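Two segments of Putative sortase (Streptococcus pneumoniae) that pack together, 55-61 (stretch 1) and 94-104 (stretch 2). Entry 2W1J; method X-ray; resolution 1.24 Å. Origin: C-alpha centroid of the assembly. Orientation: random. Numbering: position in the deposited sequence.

Stretch 1 55-61: EYARMLE
Stretch 2 (94-104) GHLEGTSLPIG

The two stretches bury 368 Å² between them, both sides summed, and most of it lies around Tyr56, Leu101 and Leu60. Stretch 1 opens with a type I turn from Glu55 to Arg58, followed by a 3-10 segment at 58-60. Leu60 N donates a hydrogen bond to Ala57 O at 2.9 Å, and Glu61 N to Arg58 O at 3.1 Å. Stretch 2 enters in a strand that began earlier in the chain and includes Gly94 and His95; a type II turn spans Leu96 to Thr99. Gly98 has phi/psi 102/-17; a CB there would jam against the carbonyl O of Glu97. The backbones stay apart: CA of Tyr56 is 8.3 Å from CA of Glu97, and CA of Ala57 is 7.5 Å from CA of Leu101.

Tyr56 covers the most surface. Its CB points toward stretch 2, with chi1 p (65°) and chi2 87°. Its OH reaches His95 ND1 at 2.7 Å, a hydrogen bond in which either could be the donor. His95 has chi1 t and chi2 -100°. Its NE2 donates to Ser100 O at 2.8 Å, so both ring nitrogens are used. The two rings meet rim to rim, with planes at 46°. Glu97 extends with chi1 and chi2 both t, and its CG lies 4.0 Å from the Tyr56 ring centroid, over one face, as a CH-pi contact.

Leu101 (chi1 m, chi2 t) is buried and branches among apolar neighbours. Its CD2 lies 4.0 Å from Tyr56 CE1, at the ring edge, and 3.9 Å from Ala57 CB. Its CD1 lies 3.9 Å from Met59 SD; the Met59 CB points sideways, but the end of the side chain comes nearer.

The CA-to-CB bond of Leu60, also m,t, points toward stretch 2. Its CD1 packs 3.9 Å from Leu101 CB, 4.2 Å from Pro102 CD and 3.9 Å from Ile103 CG2. These aliphatic groups suit a buried site.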

# COMPACT_ATOMS: atom_id res chain seq x y z
N GLU A 55 -13.56 -5.92 -3.60
CA GLU A 55 -13.52 -6.47 -4.95
C GLU A 55 -12.96 -5.49 -5.98
O GLU A 55 -12.86 -5.82 -7.16
CB GLU A 55 -14.91 -6.92 -5.39
CG GLU A 55 -15.56 -7.95 -4.47
CD GLU A 55 -16.87 -8.49 -5.02
OE1 GLU A 55 -16.87 -9.08 -6.12
OE2 GLU A 55 -17.91 -8.35 -4.33
N TYR A 56 -12.59 -4.30 -5.53
CA TYR A 56 -12.28 -3.21 -6.45
C TYR A 56 -10.93 -3.35 -7.17
O TYR A 56 -10.70 -2.67 -8.17
CB TYR A 56 -12.35 -1.86 -5.74
CG TYR A 56 -11.32 -1.69 -4.66
CD1 TYR A 56 -10.05 -1.21 -4.96
CD2 TYR A 56 -11.60 -2.03 -3.35
CE1 TYR A 56 -9.10 -1.05 -3.97
CE2 TYR A 56 -10.65 -1.88 -2.35
CZ TYR A 56 -9.40 -1.39 -2.66
OH TYR A 56 -8.47 -1.24 -1.66
N ALA A 57 -10.08 -4.24 -6.68
CA ALA A 57 -8.73 -4.39 -7.22
C ALA A 57 -8.49 -5.77 -7.84
O ALA A 57 -7.34 -6.17 -8.02
CB ALA A 57 -7.69 -4.11 -6.13
N ARG A 58 -9.56 -6.48 -8.20
CA ARG A 58 -9.42 -7.83 -8.74
C ARG A 58 -8.47 -7.92 -9.93
O ARG A 58 -7.76 -8.92 -10.10
CB ARG A 58 -10.78 -8.44 -9.08
CG ARG A 58 -11.66 -8.72 -7.87
CD ARG A 58 -12.93 -9.44 -8.27
NE ARG A 58 -12.68 -10.83 -8.60
CZ ARG A 58 -13.56 -11.64 -9.17
NH1 ARG A 58 -14.77 -11.19 -9.48
NH2 ARG A 58 -13.24 -12.90 -9.44
N MET A 59 -8.44 -6.88 -10.76
CA MET A 59 -7.60 -6.89 -11.95
C MET A 59 -6.11 -7.00 -11.62
O MET A 59 -5.32 -7.50 -12.43
CB MET A 59 -7.87 -5.68 -12.85
CG MET A 59 -7.16 -4.39 -12.44
SD MET A 59 -7.77 -3.66 -10.91
CE MET A 59 -9.24 -2.78 -11.46
N LEU A 60 -5.72 -6.54 -10.44
CA LEU A 60 -4.31 -6.55 -10.03
C LEU A 60 -3.94 -7.79 -9.22
O LEU A 60 -2.77 -7.99 -8.88
CB LEU A 60 -4.00 -5.29 -9.20
CG LEU A 60 -3.94 -3.99 -10.01
CD1 LEU A 60 -3.57 -2.83 -9.10
CD2 LEU A 60 -2.93 -4.11 -11.15
N GLU A 61 -4.93 -8.64 -8.94
CA GLU A 61 -4.73 -9.70 -7.96
C GLU A 61 -4.31 -11.02 -8.56
O GLU A 61 -4.84 -11.44 -9.58
CB GLU A 61 -6.00 -9.91 -7.14
CG GLU A 61 -6.30 -8.77 -6.20
CD GLU A 61 -7.61 -8.94 -5.47
OE1 GLU A 61 -8.27 -9.98 -5.66
OE2 GLU A 61 -7.97 -8.02 -4.72
N GLY A 94 -2.79 -3.77 3.89
CA GLY A 94 -4.03 -3.50 3.17
C GLY A 94 -3.95 -2.20 2.39
O GLY A 94 -3.42 -1.20 2.87
N HIS A 95 -4.49 -2.21 1.18
CA HIS A 95 -4.58 -0.99 0.40
C HIS A 95 -5.79 -0.17 0.87
O HIS A 95 -6.89 -0.70 1.00
CB HIS A 95 -4.73 -1.35 -1.07
CG HIS A 95 -5.00 -0.17 -1.94
ND1 HIS A 95 -6.26 0.15 -2.39
CD2 HIS A 95 -4.17 0.79 -2.42
CE1 HIS A 95 -6.20 1.26 -3.10
NE2 HIS A 95 -4.95 1.67 -3.13
N LEU A 96 -5.57 1.12 1.11
CA LEU A 96 -6.63 2.00 1.58
C LEU A 96 -7.59 2.37 0.45
O LEU A 96 -7.24 3.13 -0.46
CB LEU A 96 -6.04 3.25 2.23
CG LEU A 96 -7.00 4.19 2.98
CD1 LEU A 96 -7.73 3.47 4.10
CD2 LEU A 96 -6.24 5.39 3.53
N GLU A 97 -8.81 1.85 0.51
CA GLU A 97 -9.78 2.11 -0.54
C GLU A 97 -10.10 3.60 -0.60
O GLU A 97 -10.20 4.26 0.43
CB GLU A 97 -11.05 1.29 -0.33
CG GLU A 97 -12.03 1.38 -1.50
CD GLU A 97 -13.17 0.37 -1.43
OE1 GLU A 97 -13.29 -0.34 -0.40
OE2 GLU A 97 -13.95 0.30 -2.40
N GLY A 98 -10.21 4.13 -1.82
CA GLY A 98 -10.33 5.57 -2.02
C GLY A 98 -9.02 6.19 -2.47
O GLY A 98 -9.02 7.31 -2.97
N THR A 99 -7.91 5.48 -2.30
CA THR A 99 -6.61 5.95 -2.80
C THR A 99 -6.25 5.22 -4.09
O THR A 99 -6.88 4.24 -4.47
CB THR A 99 -5.49 5.83 -1.73
OG1 THR A 99 -5.06 4.46 -1.55
CG2 THR A 99 -5.96 6.42 -0.40
N SER A 100 -5.23 5.71 -4.80
CA SER A 100 -4.87 5.13 -6.09
C SER A 100 -4.41 3.69 -5.94
O SER A 100 -3.73 3.34 -4.95
CB SER A 100 -3.70 5.92 -6.70
OG SER A 100 -3.96 7.31 -6.77
N LEU A 101 -4.73 2.85 -6.92
CA LEU A 101 -4.10 1.54 -7.00
C LEU A 101 -2.59 1.69 -7.19
O LEU A 101 -2.14 2.67 -7.80
CB LEU A 101 -4.67 0.74 -8.16
CG LEU A 101 -6.17 0.44 -8.07
CD1 LEU A 101 -6.63 -0.24 -9.35
CD2 LEU A 101 -6.44 -0.45 -6.87
N PRO A 102 -1.82 0.73 -6.67
CA PRO A 102 -0.36 0.87 -6.65
C PRO A 102 0.25 0.49 -8.00
O PRO A 102 0.94 -0.54 -8.13
CB PRO A 102 0.06 -0.10 -5.54
CG PRO A 102 -1.00 -1.17 -5.57
CD PRO A 102 -2.27 -0.43 -5.88
N ILE A 103 0.03 1.35 -8.98
CA ILE A 103 0.60 1.21 -10.32
C ILE A 103 1.37 2.46 -10.75
O ILE A 103 1.90 2.52 -11.85
CB ILE A 103 -0.47 0.87 -11.38
CG1 ILE A 103 -1.49 2.01 -11.49
CG2 ILE A 103 -1.14 -0.44 -11.03
CD1 ILE A 103 -2.46 1.88 -12.67
N GLY A 104 1.45 3.46 -9.87
CA GLY A 104 2.22 4.67 -10.16
C GLY A 104 1.62 5.52 -11.25
O GLY A 104 0.53 5.24 -11.76